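Local coordinates for protein glycosyltransferase Gtf1 (Streptococcus pneumoniae, PDB 4PQG) that belongs to the GT-B class of glycosyltransferases, carries an additional extended beta-sheet domain, and binds uridine-5'-diphosphate, at residues I264-Y269 against E292-Q297. Residues are numbered along the deposited sequence; the frame is centred on the assembly and turned at random.
Sequences ILWNNY and EVLQEQ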
ATOM      1  N   ILE A 264      28.046   6.899  -1.327  1.00 24.31           N
ATOM      2  CA  ILE A 264      26.619   7.042  -1.093  1.00 22.57           C
ATOM      3  C   ILE A 264      26.008   5.701  -0.667  1.00 22.49           C
ATOM      4  O   ILE A 264      26.376   4.650  -1.194  1.00 21.59           O
ATOM      5  CB  ILE A 264      25.881   7.613  -2.320  1.00 22.77           C
ATOM      6  CG1 ILE A 264      24.422   7.911  -1.964  1.00 22.32           C
ATOM      7  CG2 ILE A 264      26.006   6.686  -3.525  1.00 23.22           C
ATOM      8  CD1 ILE A 264      23.775   8.992  -2.803  1.00 24.25           C
ATOM      9  N   LEU A 265      25.091   5.755   0.296  1.00 20.77           N
ATOM     10  CA  LEU A 265      24.297   4.594   0.643  1.00 20.96           C
ATOM     11  C   LEU A 265      22.870   4.857   0.180  1.00 21.52           C
ATOM     12  O   LEU A 265      22.213   5.751   0.696  1.00 20.60           O
ATOM     13  CB  LEU A 265      24.352   4.303   2.156  1.00 19.89           C
ATOM     14  CG  LEU A 265      23.357   3.267   2.738  1.00 19.20           C
ATOM     15  CD1 LEU A 265      23.651   1.848   2.240  1.00 19.22           C
ATOM     16  CD2 LEU A 265      23.375   3.295   4.261  1.00 19.26           C
ATOM     17  N   TRP A 266      22.423   4.085  -0.815  1.00 21.89           N
ATOM     18  CA  TRP A 266      21.052   4.127  -1.315  1.00 22.37           C
ATOM     19  C   TRP A 266      20.112   3.511  -0.312  1.00 22.24           C
ATOM     20  O   TRP A 266      20.543   2.709   0.509  1.00 22.86           O
ATOM     21  CB  TRP A 266      20.951   3.312  -2.606  1.00 22.38           C
ATOM     22  CG  TRP A 266      21.842   3.768  -3.748  1.00 23.28           C
ATOM     23  CD1 TRP A 266      22.790   3.013  -4.440  1.00 23.82           C
ATOM     24  CD2 TRP A 266      21.883   5.101  -4.380  1.00 23.41           C
ATOM     25  NE1 TRP A 266      23.399   3.766  -5.413  1.00 24.49           N
ATOM     26  CE2 TRP A 266      22.894   5.023  -5.437  1.00 23.43           C
ATOM     27  CE3 TRP A 266      21.210   6.309  -4.176  1.00 23.50           C
ATOM     28  CZ2 TRP A 266      23.202   6.111  -6.243  1.00 24.44           C
ATOM     29  CZ3 TRP A 266      21.519   7.398  -5.018  1.00 24.01           C
ATOM     30  CH2 TRP A 266      22.494   7.297  -6.016  1.00 24.04           C
ATOM     31  N   ASN A 267      18.830   3.883  -0.374  1.00 23.08           N
ATOM     32  CA  ASN A 267      17.729   3.140   0.251  1.00 23.02           C
ATOM     33  C   ASN A 267      17.771   1.708  -0.299  1.00 23.05           C
ATOM     34  O   ASN A 267      17.911   1.517  -1.527  1.00 21.25           O
ATOM     35  CB  ASN A 267      16.408   3.820  -0.141  1.00 24.16           C
ATOM     36  CG  ASN A 267      15.160   3.194   0.497  1.00 26.03           C
ATOM     37  OD1 ASN A 267      15.036   1.983   0.642  1.00 25.94           O
ATOM     38  ND2 ASN A 267      14.188   4.049   0.815  1.00 26.41           N
ATOM     39  N   ASN A 268      17.649   0.709   0.586  1.00 21.48           N
ATOM     40  CA  ASN A 268      17.699  -0.694   0.146  1.00 22.49           C
ATOM     41  C   ASN A 268      16.709  -1.024  -0.982  1.00 21.73           C
ATOM     42  O   ASN A 268      17.006  -1.836  -1.835  1.00 22.61           O
ATOM     43  CB  ASN A 268      17.464  -1.674   1.311  1.00 21.89           C
ATOM     44  CG  ASN A 268      18.544  -1.611   2.380  1.00 23.16           C
ATOM     45  OD1 ASN A 268      19.642  -1.084   2.177  1.00 23.30           O
ATOM     46  ND2 ASN A 268      18.233  -2.174   3.531  1.00 23.08           N
ATOM     47  N   TYR A 269      15.532  -0.408  -0.974  1.00 21.64           N
ATOM     48  CA  TYR A 269      14.542  -0.683  -2.019  1.00 23.83           C
ATOM     49  C   TYR A 269      14.927  -0.146  -3.402  1.00 22.84           C
ATOM     50  O   TYR A 269      14.183  -0.352  -4.356  1.00 21.15           O
ATOM     51  CB  TYR A 269      13.160  -0.143  -1.649  1.00 27.66           C
ATOM     52  CG  TYR A 269      12.581  -0.700  -0.362  1.00 33.96           C
ATOM     53  CD1 TYR A 269      12.714  -2.052  -0.030  1.00 37.84           C
ATOM     54  CD2 TYR A 269      11.877   0.127   0.505  1.00 37.09           C
ATOM     55  CE1 TYR A 269      12.177  -2.553   1.151  1.00 43.78           C
ATOM     56  CE2 TYR A 269      11.328  -0.361   1.680  1.00 42.44           C
ATOM     57  CZ  TYR A 269      11.480  -1.697   1.997  1.00 43.74           C
ATOM     58  OH  TYR A 269      10.942  -2.164   3.172  1.00 48.81           O
ATOM     59  N   GLU A 292      16.169  16.538  -8.946  1.00 25.84           N
ATOM     60  CA  GLU A 292      17.486  17.182  -9.004  1.00 26.74           C
ATOM     61  C   GLU A 292      18.513  16.501  -8.097  1.00 25.61           C
ATOM     62  O   GLU A 292      19.670  16.298  -8.492  1.00 24.51           O
ATOM     63  CB  GLU A 292      17.363  18.662  -8.624  1.00 31.30           C
ATOM     64  CG  GLU A 292      16.413  19.446  -9.522  1.00 37.69           C
ATOM     65  CD  GLU A 292      16.005  20.779  -8.920  1.00 42.74           C
ATOM     66  OE1 GLU A 292      16.831  21.382  -8.196  1.00 45.42           O
ATOM     67  OE2 GLU A 292      14.856  21.218  -9.175  1.00 43.94           O
ATOM     68  N   VAL A 293      18.090  16.154  -6.883  1.00 24.12           N
ATOM     69  CA  VAL A 293      18.953  15.431  -5.937  1.00 23.57           C
ATOM     70  C   VAL A 293      19.466  14.133  -6.558  1.00 23.19           C
ATOM     71  O   VAL A 293      20.671  13.882  -6.603  1.00 23.48           O
ATOM     72  CB  VAL A 293      18.213  15.141  -4.604  1.00 24.22           C
ATOM     73  CG1 VAL A 293      18.967  14.100  -3.781  1.00 24.64           C
ATOM     74  CG2 VAL A 293      18.044  16.426  -3.805  1.00 24.95           C
ATOM     75  N   LEU A 294      18.545  13.328  -7.069  1.00 23.01           N
ATOM     76  CA  LEU A 294      18.902  12.041  -7.643  1.00 22.98           C
ATOM     77  C   LEU A 294      19.796  12.215  -8.868  1.00 24.27           C
ATOM     78  O   LEU A 294      20.808  11.515  -9.005  1.00 23.98           O
ATOM     79  CB  LEU A 294      17.647  11.237  -7.998  1.00 22.78           C
ATOM     80  CG  LEU A 294      17.812   9.776  -8.453  1.00 22.52           C
ATOM     81  CD1 LEU A 294      18.593   8.941  -7.445  1.00 22.20           C
ATOM     82  CD2 LEU A 294      16.442   9.163  -8.737  1.00 21.93           C
ATOM     83  N   GLN A 295      19.439  13.154  -9.750  1.00 25.11           N
ATOM     84  CA  GLN A 295      20.270  13.399 -10.939  1.00 26.67           C
ATOM     85  C   GLN A 295      21.725  13.687 -10.548  1.00 26.03           C
ATOM     86  O   GLN A 295      22.652  13.044 -11.054  1.00 25.96           O
ATOM     87  CB  GLN A 295      19.694  14.514 -11.824  1.00 27.82           C
ATOM     88  CG  GLN A 295      20.257  14.476 -13.240  1.00 29.56           C
ATOM     89  CD  GLN A 295      19.665  13.349 -14.064  1.00 29.50           C
ATOM     90  OE1 GLN A 295      18.484  13.375 -14.376  1.00 29.17           O
ATOM     91  NE2 GLN A 295      20.488  12.351 -14.423  1.00 30.08           N
ATOM     92  N   GLU A 296      21.910  14.626  -9.623  1.00 27.59           N
ATOM     93  CA  GLU A 296      23.227  14.962  -9.093  1.00 28.83           C
ATOM     94  C   GLU A 296      23.954  13.739  -8.543  1.00 28.33           C
ATOM     95  O   GLU A 296      25.161  13.577  -8.759  1.00 27.57           O
ATOM     96  CB  GLU A 296      23.126  16.036  -7.995  1.00 32.96           C
ATOM     97  CG  GLU A 296      22.637  17.397  -8.487  1.00 38.79           C
ATOM     98  CD  GLU A 296      22.353  18.395  -7.360  1.00 43.67           C
ATOM     99  OE1 GLU A 296      22.335  17.998  -6.172  1.00 43.53           O
ATOM    100  OE2 GLU A 296      22.141  19.594  -7.664  1.00 46.86           O
ATOM    101  N   GLN A 297      23.237  12.888  -7.810  1.00 25.89           N
ATOM    102  CA  GLN A 297      23.893  11.736  -7.189  1.00 25.03           C
ATOM    103  C   GLN A 297      24.321  10.702  -8.221  1.00 24.21           C
ATOM    104  O   GLN A 297      25.375  10.095  -8.082  1.00 25.75           O
ATOM    105  CB  GLN A 297      23.028  11.126  -6.084  1.00 24.24           C
ATOM    106  CG  GLN A 297      22.959  12.015  -4.849  1.00 23.43           C
ATOM    107  CD  GLN A 297      21.793  11.683  -3.949  1.00 23.49           C
ATOM    108  OE1 GLN A 297      20.797  11.096  -4.377  1.00 25.14           O
ATOM    109  NE2 GLN A 297      21.916  12.042  -2.688  1.00 22.91           N
TER
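I264 and W266, two residues apart in the loop, both pack against Q297 on helix 288-301, and van der Waals contact alone joins the two segments. I264 reaches across at about a right angle to the glutamine chain and lays its terminal methyl against the side-chain amide and the methylene before it, with CD1 3.5 Å from Q297 CD and 3.7 Å from Q297 CG. With CG1 anti to the backbone N (chi1 -173°), that branch extends toward the helix, carrying CD1 at its end, while the other branch, CG2, sits 3.9 Å above one face of the W266 ring, near its rim.

The indole brings its six-membered ring to the helix. W266 CH2 lies 3.9 Å from Q297 CB, and W266 CZ3 is 4.1 Å from L294 CD1, which approaches obliquely. This packing joins the loop between strand 244-248 and helix 271-275 to the helix linking strands 282-285 and 308-310, in the N-terminal Rossmann-like domain of the GT-B fold; F274 meets the indole edge-to-face.

On the polar side, Q297 OE1 stands at the indole edge, 3.8 Å from W266 CZ3, with amide and ring planes 80° apart. The same oxygen is hydrogen-bonded to H253 NE2, which ties the buried amide to a neighbouring part of the loop. Farther along, N267 OD1 closes an Asx turn by accepting from Y269 N at 2.9 Å, and N267 ND2 is hydrogen-bonded to E252 O.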